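PDB 6F5Z: 24-sterol C-methyltransferase from Haloferax volcanii, which is a putative S-adenosylmethionine-dependent methyltransferase, bound here to its activator Trm112 and holding the reaction product S-adenosylhomocysteine. Local coordinates for residues Gly18-His23 and Thr47-Ala52; Trp24-His29 and Phe216-Thr221; Ala55-Lys60 and Thr84-Phe89. All coordinates share one frame; numbering follows the deposited sequence.

The three contacts run through one Rossmann-like methyltransferase core. Contact 1 forms part of the SAH pocket: its two segments both touch the ligand, whose amino-acid end lies between them. Contact 2 continues along the same helix, 16-33, with its centre 12 Å from that of contact 1; Tyr-51 OH packs on Ala-27 CB at 3.6 Å, and the side chain of Thr-26 is about 8 Å from SAH. Contact 3 shares helix 51-60 with contact 1, their centres 14 Å apart, but its Leu-87 side chain lies about 14 Å from the ligand. Contacts 2 and 3, with centres 20 Å apart, meet where Trp-24 CZ3 packs on Ala-55 CB.

Contact 1 of 3, residues Gly18-His23 and Thr47-Ala52; sequences GMEDRH and TGSGYA. With SAH (S-adenosyl-L-homocysteine), chain G.
Tyr-51 and His-23 hold the SAH carboxylate from the two segments, one oxygen each. Tyr-51 OH donates to SAH O at 2.7 Å, with that oxygen near the plane of the phenol ring at its edge. His-23 ND1 donates to SAH OXT at 2.8 Å, also at the ring edge, and the N-H...O angle of 169° makes this bond nearly straight. The two grips adjoin, since His-23 CB lies 3.4 Å from Tyr-51 OH. Further along the ligand, Met-19 SD comes 3.6 Å from the thioether sulfur SD of SAH, while Gly-48 CA packs on SAH CB.

The second shell is Glu-20. Its CG, anti to the backbone N (chi1 164°), carries the chain past the Tyr-51 ring, CG lying 3.6 Å from Tyr-51 CD2, with carboxylate and ring planes 31° apart. Its OE1 then accepts from Ser-49 OG at 2.7 Å, on the anti side and out of the carboxylate plane. Lys-17 forms a salt bridge with the same oxygen. Gly-50, at the N-cap position of helix 51-60, closes a type II' turn from Thr-47, the glycine-rich loop expected after the first strand of a Rossmann-like methyltransferase. A carboxylate held by one N-H and one phenol hydroxyl, one oxygen each, is consistent with recognition of the ligand's amino-acid end by directed hydrogen bonds, with Glu-20 packing along the flank of Tyr-51.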
ATOM      1  N   GLY B  18      12.888  24.278   6.494  1.00 22.49           N
ATOM      2  CA  GLY B  18      13.257  23.490   7.672  1.00 22.13           C
ATOM      3  C   GLY B  18      12.266  22.345   7.874  1.00 22.73           C
ATOM      4  O   GLY B  18      12.676  21.210   8.135  1.00 21.74           O
ATOM      5  N   MET B  19      10.959  22.616   7.682  1.00 19.94           N
ATOM      6  CA  MET B  19       9.944  21.558   7.770  1.00 19.54           C
ATOM      7  C   MET B  19      10.221  20.528   6.678  1.00 22.03           C
ATOM      8  O   MET B  19      10.188  19.326   6.944  1.00 21.42           O
ATOM      9  CB  MET B  19       8.535  22.114   7.556  1.00 21.22           C
ATOM     10  CG  MET B  19       7.978  22.774   8.748  1.00 24.03           C
ATOM     11  SD  MET B  19       6.175  22.939   8.560  1.00 27.26           S
ATOM     12  CE  MET B  19       6.053  24.120   7.225  1.00 24.47           C
ATOM     13  N   GLU B  20      10.522  20.989   5.446  1.00 18.49           N
ATOM     14  CA  GLU B  20      10.811  20.078   4.343  1.00 17.28           C
ATOM     15  C   GLU B  20      11.973  19.181   4.707  1.00 20.53           C
ATOM     16  O   GLU B  20      11.900  17.964   4.537  1.00 20.33           O
ATOM     17  CB  GLU B  20      11.110  20.919   3.073  1.00 18.19           C
ATOM     18  CG  GLU B  20      11.790  20.131   1.968  1.00 21.72           C
ATOM     19  CD  GLU B  20      12.129  20.930   0.727  1.00 21.56           C
ATOM     20  OE1 GLU B  20      11.497  21.986   0.487  1.00 23.19           O
ATOM     21  OE2 GLU B  20      12.971  20.426  -0.057  1.00 24.97           O
ATOM     22  N   ASP B  21      13.073  19.783   5.208  1.00 19.19           N
ATOM     23  CA  ASP B  21      14.249  18.964   5.508  1.00 20.35           C
ATOM     24  C   ASP B  21      13.993  17.881   6.551  1.00 21.25           C
ATOM     25  O   ASP B  21      14.491  16.752   6.409  1.00 22.18           O
ATOM     26  CB  ASP B  21      15.441  19.850   5.912  1.00 23.10           C
ATOM     27  CG  ASP B  21      15.970  20.723   4.781  1.00 37.60           C
ATOM     28  OD1 ASP B  21      15.794  20.338   3.594  1.00 40.69           O
ATOM     29  OD2 ASP B  21      16.570  21.785   5.079  1.00 38.52           O
ATOM     30  N   ARG B  22      13.185  18.207   7.561  1.00 18.10           N
ATOM     31  CA  ARG B  22      12.860  17.232   8.614  1.00 18.40           C
ATOM     32  C   ARG B  22      11.865  16.174   8.078  1.00 18.91           C
ATOM     33  O   ARG B  22      12.076  14.974   8.248  1.00 18.30           O
ATOM     34  CB  ARG B  22      12.226  17.925   9.834  1.00 20.29           C
ATOM     35  CG  ARG B  22      13.205  18.842  10.576  1.00 33.82           C
ATOM     36  CD  ARG B  22      12.670  19.347  11.913  1.00 38.24           C
ATOM     37  NE  ARG B  22      11.485  20.196  11.772  1.00 35.43           N
ATOM     38  CZ  ARG B  22      11.506  21.500  11.507  1.00 50.27           C
ATOM     39  NH1 ARG B  22      10.372  22.178  11.404  1.00 35.47           N
ATOM     40  NH2 ARG B  22      12.658  22.134  11.336  1.00 53.02           N
ATOM     41  N   HIS B  23      10.792  16.642   7.431  1.00 16.37           N
ATOM     42  CA  HIS B  23       9.743  15.739   6.969  1.00 14.82           C
ATOM     43  C   HIS B  23      10.189  14.829   5.851  1.00 16.89           C
ATOM     44  O   HIS B  23       9.702  13.688   5.749  1.00 16.88           O
ATOM     45  CB  HIS B  23       8.508  16.543   6.568  1.00 15.64           C
ATOM     46  CG  HIS B  23       7.951  17.269   7.753  1.00 17.50           C
ATOM     47  ND1 HIS B  23       7.188  18.411   7.612  1.00 18.60           N
ATOM     48  CD2 HIS B  23       8.115  17.015   9.075  1.00 19.61           C
ATOM     49  CE1 HIS B  23       6.901  18.809   8.847  1.00 18.61           C
ATOM     50  NE2 HIS B  23       7.428  17.998   9.755  1.00 20.15           N
ATOM     51  N   THR B  47       0.524  21.739   1.273  1.00 15.71           N
ATOM     52  CA  THR B  47       1.766  21.548   0.537  1.00 15.52           C
ATOM     53  C   THR B  47       3.030  22.097   1.218  1.00 16.56           C
ATOM     54  O   THR B  47       4.111  21.573   0.975  1.00 16.91           O
ATOM     55  CB  THR B  47       1.598  22.102  -0.868  1.00 17.29           C
ATOM     56  OG1 THR B  47       2.614  21.581  -1.729  1.00 17.79           O
ATOM     57  CG2 THR B  47       1.537  23.620  -0.919  1.00 18.89           C
ATOM     58  N   GLY B  48       2.889  23.139   2.059  1.00 16.79           N
ATOM     59  CA  GLY B  48       4.077  23.699   2.689  1.00 17.29           C
ATOM     60  C   GLY B  48       5.015  24.221   1.613  1.00 17.25           C
ATOM     61  O   GLY B  48       4.551  24.982   0.767  1.00 19.18           O
ATOM     62  N   SER B  49       6.279  23.776   1.585  1.00 16.74           N
ATOM     63  CA  SER B  49       7.238  24.261   0.566  1.00 16.90           C
ATOM     64  C   SER B  49       6.961  23.686  -0.839  1.00 19.90           C
ATOM     65  O   SER B  49       7.650  24.069  -1.783  1.00 17.95           O
ATOM     66  CB  SER B  49       8.676  23.899   0.935  1.00 20.19           C
ATOM     67  OG  SER B  49       8.887  22.517   0.690  1.00 21.76           O
ATOM     68  N   GLY B  50       6.025  22.735  -0.950  1.00 17.40           N
ATOM     69  CA  GLY B  50       5.707  22.097  -2.228  1.00 16.76           C
ATOM     70  C   GLY B  50       6.641  20.953  -2.602  1.00 18.35           C
ATOM     71  O   GLY B  50       6.534  20.422  -3.716  1.00 16.70           O
ATOM     72  N   TYR B  51       7.524  20.514  -1.689  1.00 15.59           N
ATOM     73  CA  TYR B  51       8.536  19.527  -2.035  1.00 15.78           C
ATOM     74  C   TYR B  51       7.982  18.197  -2.528  1.00 16.74           C
ATOM     75  O   TYR B  51       8.641  17.510  -3.305  1.00 17.61           O
ATOM     76  CB  TYR B  51       9.522  19.313  -0.873  1.00 16.90           C
ATOM     77  CG  TYR B  51       8.917  18.564   0.300  1.00 16.77           C
ATOM     78  CD1 TYR B  51       8.885  17.167   0.318  1.00 17.16           C
ATOM     79  CD2 TYR B  51       8.323  19.246   1.364  1.00 16.29           C
ATOM     80  CE1 TYR B  51       8.324  16.467   1.389  1.00 16.12           C
ATOM     81  CE2 TYR B  51       7.732  18.555   2.426  1.00 17.27           C
ATOM     82  CZ  TYR B  51       7.725  17.164   2.423  1.00 17.99           C
ATOM     83  OH  TYR B  51       7.091  16.470   3.436  1.00 17.34           O
ATOM     84  N   ALA B  52       6.800  17.797  -2.015  1.00 14.64           N
ATOM     85  CA  ALA B  52       6.275  16.491  -2.403  1.00 14.68           C
ATOM     86  C   ALA B  52       5.920  16.469  -3.874  1.00 15.51           C
ATOM     87  O   ALA B  52       6.166  15.465  -4.540  1.00 16.81           O
ATOM     88  CB  ALA B  52       5.047  16.178  -1.575  1.00 15.53           C
TER
HETATM   89  N   SAH G 302       3.309  19.063   3.880  1.00 16.14           N
HETATM   90  CA  SAH G 302       4.347  20.030   4.327  1.00 16.51           C
HETATM   91  CB  SAH G 302       3.823  21.117   5.347  1.00 16.79           C
HETATM   92  CG  SAH G 302       3.356  20.519   6.670  1.00 16.66           C
HETATM   93  SD  SAH G 302       2.789  21.837   7.808  1.00 18.64           S
HETATM   94  C   SAH G 302       5.577  19.316   4.947  1.00 19.61           C
HETATM   95  O   SAH G 302       5.507  18.013   4.942  1.00 18.62           O
HETATM   96  OXT SAH G 302       6.523  19.932   5.380  1.00 19.41           O
HETATM   97  C5' SAH G 302       1.000  21.870   7.544  1.00 18.81           C
HETATM   98  C4' SAH G 302       0.583  22.629   6.298  1.00 17.68           C
HETATM   99  O4' SAH G 302      -0.852  22.477   6.147  1.00 19.14           O
HETATM  100  C3' SAH G 302       0.857  24.131   6.436  1.00 20.44           C
HETATM  101  O3' SAH G 302       1.537  24.669   5.303  1.00 21.78           O
HETATM  102  C2' SAH G 302      -0.527  24.722   6.728  1.00 20.64           C
HETATM  103  O2' SAH G 302      -0.718  26.069   6.299  1.00 20.81           O
HETATM  104  C1' SAH G 302      -1.455  23.752   5.998  1.00 19.36           C
HETATM  105  N9  SAH G 302      -2.809  23.672   6.550  1.00 18.34           N
HETATM  106  C8  SAH G 302      -3.159  23.383   7.847  1.00 20.31           C
HETATM  107  N7  SAH G 302      -4.453  23.330   8.052  1.00 20.60           N
HETATM  108  C5  SAH G 302      -4.995  23.596   6.804  1.00 19.08           C
HETATM  109  C6  SAH G 302      -6.328  23.690   6.344  1.00 22.20           C
HETATM  110  N6  SAH G 302      -7.405  23.551   7.130  1.00 24.79           N
HETATM  111  N1  SAH G 302      -6.524  23.979   5.033  1.00 20.34           N
HETATM  112  C2  SAH G 302      -5.457  24.182   4.249  1.00 17.90           C
HETATM  113  N3  SAH G 302      -4.161  24.121   4.566  1.00 18.96           N
HETATM  114  C4  SAH G 302      -3.992  23.814   5.869  1.00 17.93           C

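Contact 2 of 3, residues Trp24-His29 and Phe216-Thr221; sequences WHTAKH and FGTLLT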
ATOM      1  N   TRP B  24      11.153  15.297   5.023  1.00 16.03           N
ATOM      2  CA  TRP B  24      11.668  14.458   3.936  1.00 15.67           C
ATOM      3  C   TRP B  24      12.227  13.142   4.443  1.00 16.62           C
ATOM      4  O   TRP B  24      12.196  12.134   3.717  1.00 16.76           O
ATOM      5  CB  TRP B  24      12.802  15.212   3.209  1.00 16.33           C
ATOM      6  CG  TRP B  24      13.396  14.448   2.063  1.00 17.47           C
ATOM      7  CD1 TRP B  24      14.683  13.992   1.955  1.00 20.17           C
ATOM      8  CD2 TRP B  24      12.740  14.106   0.837  1.00 17.75           C
ATOM      9  NE1 TRP B  24      14.869  13.387   0.733  1.00 20.16           N
ATOM     10  CE2 TRP B  24      13.692  13.462   0.018  1.00 21.44           C
ATOM     11  CE3 TRP B  24      11.442  14.314   0.335  1.00 19.18           C
ATOM     12  CZ2 TRP B  24      13.368  12.974  -1.259  1.00 21.49           C
ATOM     13  CZ3 TRP B  24      11.117  13.826  -0.923  1.00 19.59           C
ATOM     14  CH2 TRP B  24      12.064  13.150  -1.698  1.00 20.37           C
ATOM     15  N   HIS B  25      12.772  13.123   5.687  1.00 15.79           N
ATOM     16  CA  HIS B  25      13.355  11.886   6.216  1.00 15.70           C
ATOM     17  C   HIS B  25      12.411  10.702   6.116  1.00 16.75           C
ATOM     18  O   HIS B  25      12.860   9.575   5.884  1.00 17.49           O
ATOM     19  CB  HIS B  25      13.720  12.024   7.698  1.00 18.04           C
ATOM     20  CG  HIS B  25      14.747  13.077   7.996  1.00 20.91           C
ATOM     21  ND1 HIS B  25      14.960  13.503   9.298  1.00 23.41           N
ATOM     22  CD2 HIS B  25      15.548  13.787   7.165  1.00 22.59           C
ATOM     23  CE1 HIS B  25      15.909  14.436   9.226  1.00 22.94           C
ATOM     24  NE2 HIS B  25      16.280  14.665   7.975  1.00 22.75           N
ATOM     25  N   THR B  26      11.107  10.952   6.305  1.00 14.95           N
ATOM     26  CA  THR B  26      10.147   9.833   6.186  1.00 14.19           C
ATOM     27  C   THR B  26       9.309   9.979   4.915  1.00 15.24           C
ATOM     28  O   THR B  26       8.909   8.974   4.311  1.00 14.94           O
ATOM     29  CB  THR B  26       9.259   9.717   7.417  1.00 15.94           C
ATOM     30  OG1 THR B  26       8.535  10.933   7.601  1.00 16.67           O
ATOM     31  CG2 THR B  26      10.068   9.371   8.661  1.00 16.24           C
ATOM     32  N   ALA B  27       8.994  11.235   4.529  1.00 14.63           N
ATOM     33  CA  ALA B  27       8.166  11.457   3.320  1.00 15.12           C
ATOM     34  C   ALA B  27       8.792  10.830   2.087  1.00 16.22           C
ATOM     35  O   ALA B  27       8.060  10.346   1.206  1.00 16.77           O
ATOM     36  CB  ALA B  27       7.962  12.948   3.052  1.00 16.53           C
ATOM     37  N   LYS B  28      10.142  10.811   1.997  1.00 14.55           N
ATOM     38  CA  LYS B  28      10.745  10.234   0.800  1.00 14.39           C
ATOM     39  C   LYS B  28      10.304   8.785   0.614  1.00 16.73           C
ATOM     40  O   LYS B  28      10.135   8.364  -0.545  1.00 18.18           O
ATOM     41  CB  LYS B  28      12.270  10.325   0.882  1.00 16.75           C
ATOM     42  CG  LYS B  28      12.926   9.511   1.967  1.00 18.58           C
ATOM     43  CD  LYS B  28      14.454   9.767   1.998  1.00 25.18           C
ATOM     44  CE  LYS B  28      15.126   8.986   3.095  1.00 28.24           C
ATOM     45  NZ  LYS B  28      16.545   9.407   3.257  1.00 34.84           N
ATOM     46  N   HIS B  29      10.136   8.031   1.706  1.00 14.03           N
ATOM     47  CA  HIS B  29       9.778   6.613   1.620  1.00 14.92           C
ATOM     48  C   HIS B  29       8.320   6.457   1.288  1.00 16.33           C
ATOM     49  O   HIS B  29       7.954   5.560   0.519  1.00 18.02           O
ATOM     50  CB  HIS B  29      10.071   5.888   2.936  1.00 17.27           C
ATOM     51  CG  HIS B  29      11.530   5.810   3.239  1.00 21.57           C
ATOM     52  ND1 HIS B  29      12.406   5.157   2.390  1.00 24.70           N
ATOM     53  CD2 HIS B  29      12.229   6.334   4.274  1.00 24.09           C
ATOM     54  CE1 HIS B  29      13.601   5.249   2.956  1.00 24.83           C
ATOM     55  NE2 HIS B  29      13.553   5.975   4.076  1.00 24.76           N
ATOM     56  N   PHE B 216       8.425   4.473  16.431  1.00 17.79           N
ATOM     57  CA  PHE B 216       7.101   4.967  16.004  1.00 16.99           C
ATOM     58  C   PHE B 216       7.185   5.607  14.616  1.00 20.44           C
ATOM     59  O   PHE B 216       6.451   5.242  13.699  1.00 19.61           O
ATOM     60  CB  PHE B 216       6.553   6.008  16.997  1.00 18.67           C
ATOM     61  CG  PHE B 216       6.290   5.504  18.403  1.00 20.96           C
ATOM     62  CD1 PHE B 216       5.996   4.171  18.634  1.00 24.71           C
ATOM     63  CD2 PHE B 216       6.372   6.363  19.499  1.00 21.36           C
ATOM     64  CE1 PHE B 216       5.708   3.701  19.925  1.00 25.31           C
ATOM     65  CE2 PHE B 216       6.045   5.908  20.790  1.00 24.20           C
ATOM     66  CZ  PHE B 216       5.718   4.576  20.993  1.00 23.16           C
ATOM     67  N   GLY B 217       8.065   6.580  14.463  1.00 15.30           N
ATOM     68  CA  GLY B 217       8.194   7.268  13.177  1.00 14.44           C
ATOM     69  C   GLY B 217       6.893   7.918  12.706  1.00 17.57           C
ATOM     70  O   GLY B 217       6.058   8.357  13.512  1.00 16.49           O
ATOM     71  N   THR B 218       6.740   7.997  11.385  1.00 14.15           N
ATOM     72  CA  THR B 218       5.586   8.606  10.732  1.00 13.27           C
ATOM     73  C   THR B 218       4.551   7.535  10.430  1.00 14.27           C
ATOM     74  O   THR B 218       4.885   6.489   9.876  1.00 15.91           O
ATOM     75  CB  THR B 218       6.048   9.238   9.399  1.00 15.03           C
ATOM     76  OG1 THR B 218       6.955  10.315   9.709  1.00 15.55           O
ATOM     77  CG2 THR B 218       4.915   9.832   8.583  1.00 15.82           C
ATOM     78  N   LEU B 219       3.281   7.818  10.764  1.00 12.77           N
ATOM     79  CA  LEU B 219       2.224   6.873  10.410  1.00 13.87           C
ATOM     80  C   LEU B 219       1.780   7.169   8.971  1.00 14.19           C
ATOM     81  O   LEU B 219       1.501   8.319   8.625  1.00 13.69           O
ATOM     82  CB  LEU B 219       1.024   7.098  11.365  1.00 12.99           C
ATOM     83  CG  LEU B 219      -0.320   6.445  10.924  1.00 14.88           C
ATOM     84  CD1 LEU B 219      -0.215   4.939  10.933  1.00 16.17           C
ATOM     85  CD2 LEU B 219      -1.432   6.815  11.920  1.00 14.42           C
ATOM     86  N   LEU B 220       1.683   6.123   8.131  1.00 12.85           N
ATOM     87  CA  LEU B 220       1.165   6.282   6.793  1.00 14.74           C
ATOM     88  C   LEU B 220      -0.052   5.403   6.653  1.00 14.24           C
ATOM     89  O   LEU B 220       0.037   4.204   6.937  1.00 14.24           O
ATOM     90  CB  LEU B 220       2.195   5.855   5.729  1.00 13.84           C
ATOM     91  CG  LEU B 220       1.665   5.756   4.278  1.00 15.63           C
ATOM     92  CD1 LEU B 220       1.300   7.171   3.729  1.00 16.32           C
ATOM     93  CD2 LEU B 220       2.733   5.090   3.367  1.00 15.25           C
ATOM     94  N   THR B 221      -1.186   6.001   6.170  1.00 12.55           N
ATOM     95  CA  THR B 221      -2.368   5.176   5.864  1.00 12.78           C
ATOM     96  C   THR B 221      -2.700   5.455   4.407  1.00 12.93           C
ATOM     97  O   THR B 221      -2.710   6.611   3.986  1.00 13.56           O
ATOM     98  CB  THR B 221      -3.563   5.558   6.759  1.00 14.26           C
ATOM     99  OG1 THR B 221      -3.141   5.604   8.140  1.00 13.28           O
ATOM    100  CG2 THR B 221      -4.739   4.552   6.638  1.00 16.27           C
TER
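Thr-26 sets its hydroxyl and methyl against the hydroxyl end of Thr-218, joining helix 16-33 to strand 218-224 of the Rossmann-like methyltransferase sheet. This is the antiparallel strand inserted between 134-140 and 178-185, as in class I methyltransferases. The CA atoms of the two threonines are 6.6 Å apart, and their side chains cross obliquely. Both residues are buried, and together the segments hide 99 Å², a small area that fits a contact made by one pair.

Thr-26 offers OG1 from between its backbone N and carbonyl carbon (chi1 59°), while its methyl CG2 also leans on Thr-218 OG1, at 3.4 Å. On the strand, Thr-218 OG1 lies anti to its own carbonyl carbon, a rotation (chi1 -65°) that turns the oxygen to the helix. The firmer hydrogen bond of this buried oxygen is to OD1 of Asn-141, the residue after strand 134-140. Met-110 packs on both threonines, and Ile-185 of the neighbouring strand touches Thr-26. At the centre of the contact, Thr-26 OG1 and Thr-218 OG1 approach to 2.7 Å, probably a hydrogen bond, with its proton not assigned.

Contact 3 of 3, residues Ala55-Lys60 and Thr84-Phe89; sequences ALRDTK and TDDLSF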
ATOM      1  N   ALA B  55       9.172  16.286  -5.851  1.00 16.79           N
ATOM      2  CA  ALA B  55       9.724  14.942  -5.752  1.00 16.87           C
ATOM      3  C   ALA B  55       8.935  13.976  -6.626  1.00 18.60           C
ATOM      4  O   ALA B  55       9.541  13.147  -7.321  1.00 18.85           O
ATOM      5  CB  ALA B  55       9.708  14.453  -4.305  1.00 18.26           C
ATOM      6  N   LEU B  56       7.591  14.102  -6.647  1.00 16.27           N
ATOM      7  CA  LEU B  56       6.812  13.201  -7.503  1.00 16.52           C
ATOM      8  C   LEU B  56       7.055  13.455  -8.976  1.00 18.85           C
ATOM      9  O   LEU B  56       7.034  12.508  -9.774  1.00 19.49           O
ATOM     10  CB  LEU B  56       5.333  13.298  -7.171  1.00 16.11           C
ATOM     11  CG  LEU B  56       4.927  12.648  -5.835  1.00 17.75           C
ATOM     12  CD1 LEU B  56       3.484  13.001  -5.474  1.00 17.96           C
ATOM     13  CD2 LEU B  56       5.170  11.122  -5.843  1.00 16.89           C
ATOM     14  N   ARG B  57       7.244  14.724  -9.362  1.00 15.82           N
ATOM     15  CA  ARG B  57       7.529  15.007 -10.786  1.00 15.55           C
ATOM     16  C   ARG B  57       8.915  14.500 -11.181  1.00 17.91           C
ATOM     17  O   ARG B  57       9.055  13.815 -12.199  1.00 19.28           O
ATOM     18  CB  ARG B  57       7.418  16.504 -11.037  1.00 17.38           C
ATOM     19  CG  ARG B  57       7.595  16.885 -12.496  1.00 20.88           C
ATOM     20  CD  ARG B  57       7.144  18.319 -12.692  1.00 23.55           C
ATOM     21  NE  ARG B  57       7.398  18.767 -14.066  1.00 29.33           N
ATOM     22  CZ  ARG B  57       8.550  19.302 -14.463  1.00 38.95           C
ATOM     23  NH1 ARG B  57       9.540  19.491 -13.592  1.00 28.75           N
ATOM     24  NH2 ARG B  57       8.717  19.669 -15.729  1.00 30.43           N
ATOM     25  N   ASP B  58       9.894  14.729 -10.328  1.00 17.35           N
ATOM     26  CA  ASP B  58      11.268  14.290 -10.591  1.00 18.12           C
ATOM     27  C   ASP B  58      11.470  12.784 -10.587  1.00 22.03           C
ATOM     28  O   ASP B  58      12.322  12.278 -11.342  1.00 23.62           O
ATOM     29  CB  ASP B  58      12.232  14.950  -9.588  1.00 19.60           C
ATOM     30  CG  ASP B  58      12.252  16.476  -9.646  1.00 35.59           C
ATOM     31  OD1 ASP B  58      11.845  17.048 -10.701  1.00 37.16           O
ATOM     32  OD2 ASP B  58      12.620  17.110  -8.617  1.00 43.94           O
ATOM     33  N   THR B  59      10.747  12.043  -9.739  1.00 19.75           N
ATOM     34  CA  THR B  59      10.976  10.595  -9.590  1.00 18.09           C
ATOM     35  C   THR B  59       9.909   9.710 -10.225  1.00 22.34           C
ATOM     36  O   THR B  59      10.163   8.524 -10.451  1.00 24.74           O
ATOM     37  CB  THR B  59      11.109  10.193  -8.113  1.00 24.74           C
ATOM     38  OG1 THR B  59       9.866  10.439  -7.438  1.00 21.44           O
ATOM     39  CG2 THR B  59      12.281  10.894  -7.418  1.00 23.69           C
ATOM     40  N   LYS B  60       8.704  10.243 -10.431  1.00 18.68           N
ATOM     41  CA  LYS B  60       7.621   9.418 -10.960  1.00 19.00           C
ATOM     42  C   LYS B  60       6.955  10.012 -12.207  1.00 20.25           C
ATOM     43  O   LYS B  60       6.154   9.336 -12.848  1.00 21.16           O
ATOM     44  CB  LYS B  60       6.605   9.091  -9.863  1.00 22.21           C
ATOM     45  CG  LYS B  60       7.204   8.062  -8.888  1.00 28.95           C
ATOM     46  CD  LYS B  60       6.209   7.547  -7.895  1.00 32.92           C
ATOM     47  CE  LYS B  60       6.818   6.685  -6.812  1.00 28.20           C
ATOM     48  NZ  LYS B  60       7.323   5.366  -7.289  1.00 32.40           N
ATOM     49  N   THR B  84       8.838  24.812 -12.741  1.00 24.04           N
ATOM     50  CA  THR B  84       7.928  24.361 -13.796  1.00 23.79           C
ATOM     51  C   THR B  84       6.548  24.925 -13.552  1.00 27.08           C
ATOM     52  O   THR B  84       6.164  25.137 -12.396  1.00 27.77           O
ATOM     53  CB  THR B  84       7.840  22.818 -13.881  1.00 27.79           C
ATOM     54  OG1 THR B  84       6.847  22.449 -14.862  1.00 25.70           O
ATOM     55  CG2 THR B  84       7.451  22.174 -12.547  1.00 25.15           C
ATOM     56  N   ASP B  85       5.797  25.157 -14.629  1.00 25.09           N
ATOM     57  CA  ASP B  85       4.417  25.575 -14.522  1.00 24.73           C
ATOM     58  C   ASP B  85       3.461  24.366 -14.503  1.00 26.87           C
ATOM     59  O   ASP B  85       2.259  24.561 -14.331  1.00 28.05           O
ATOM     60  CB  ASP B  85       4.072  26.576 -15.618  1.00 28.29           C
ATOM     61  CG  ASP B  85       4.700  27.937 -15.363  1.00 45.11           C
ATOM     62  OD1 ASP B  85       4.665  28.402 -14.197  1.00 45.33           O
ATOM     63  OD2 ASP B  85       5.188  28.553 -16.333  1.00 55.10           O
ATOM     64  N   ASP B  86       3.992  23.125 -14.663  1.00 23.79           N
ATOM     65  CA  ASP B  86       3.143  21.918 -14.610  1.00 23.57           C
ATOM     66  C   ASP B  86       2.685  21.647 -13.154  1.00 24.44           C
ATOM     67  O   ASP B  86       1.716  20.911 -12.909  1.00 22.45           O
ATOM     68  CB  ASP B  86       3.870  20.706 -15.209  1.00 25.16           C
ATOM     69  CG  ASP B  86       4.088  20.784 -16.721  1.00 38.96           C
ATOM     70  OD1 ASP B  86       3.142  21.171 -17.439  1.00 40.79           O
ATOM     71  OD2 ASP B  86       5.169  20.370 -17.185  1.00 46.13           O
ATOM     72  N   LEU B  87       3.394  22.263 -12.191  1.00 21.15           N
ATOM     73  CA  LEU B  87       3.050  22.176 -10.769  1.00 18.99           C
ATOM     74  C   LEU B  87       2.560  23.549 -10.389  1.00 24.72           C
ATOM     75  O   LEU B  87       3.288  24.533 -10.548  1.00 28.14           O
ATOM     76  CB  LEU B  87       4.261  21.736  -9.912  1.00 18.84           C
ATOM     77  CG  LEU B  87       4.947  20.430 -10.305  1.00 20.84           C
ATOM     78  CD1 LEU B  87       6.208  20.159  -9.449  1.00 19.95           C
ATOM     79  CD2 LEU B  87       3.978  19.232 -10.262  1.00 21.41           C
ATOM     80  N   SER B  88       1.334  23.626  -9.920  1.00 19.53           N
ATOM     81  CA  SER B  88       0.717  24.896  -9.566  1.00 18.71           C
ATOM     82  C   SER B  88       0.333  24.890  -8.116  1.00 21.24           C
ATOM     83  O   SER B  88       0.301  23.830  -7.472  1.00 20.70           O
ATOM     84  CB  SER B  88      -0.538  25.119 -10.397  1.00 21.91           C
ATOM     85  OG  SER B  88      -1.509  24.118 -10.108  1.00 29.76           O
ATOM     86  N   PHE B  89       0.091  26.096  -7.589  1.00 18.92           N
ATOM     87  CA  PHE B  89      -0.227  26.315  -6.184  1.00 18.04           C
ATOM     88  C   PHE B  89      -1.437  27.196  -6.026  1.00 21.39           C
ATOM     89  O   PHE B  89      -1.714  28.071  -6.861  1.00 21.67           O
ATOM     90  CB  PHE B  89       1.004  26.900  -5.454  1.00 19.28           C
ATOM     91  CG  PHE B  89       2.168  25.938  -5.519  1.00 19.44           C
ATOM     92  CD1 PHE B  89       2.230  24.839  -4.660  1.00 19.98           C
ATOM     93  CD2 PHE B  89       3.134  26.051  -6.522  1.00 20.98           C
ATOM     94  CE1 PHE B  89       3.259  23.893  -4.775  1.00 20.71           C
ATOM     95  CE2 PHE B  89       4.167  25.104  -6.637  1.00 22.35           C
ATOM     96  CZ  PHE B  89       4.229  24.039  -5.758  1.00 20.55           C
TER
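Thr-84 OG1 accepts from Asp-86 N at 2.9 Å, with an N-H...O angle of 166°, closing an ST turn, and the same oxygen lies over the guanidinium of Arg-57. It sits 3.4 Å above one face of that group, offset toward its rim. Arg-57 NH2 is 3.5 Å from Thr-84 OG1, but the angle is too poor for a hydrogen bond. CG of Arg-57 stands anti to the backbone N (chi1 -176°), and the chain stays extended to NE, carrying the guanidinium from helix 51-60 out to the loop and strand of 84-89. Arg-57 NH2 also forms a long salt bridge with Asp-86 OD2, at 3.9 Å. Lower on the arm, Arg-57 CD rests against Leu-87 CD1 at 3.8 Å. Without this long arm, as with an alanine here, Asp-86 would probably lose its distant charge partner and the Leu-87 methyl its cover. Asp-86 also packs on Lys-2 of the neighbouring UPF0434 family chain. The arrangement is that of a Rossmann-like fold, a helix packed against the outermost strand 87-91, at the parallel end of a mixed sheet.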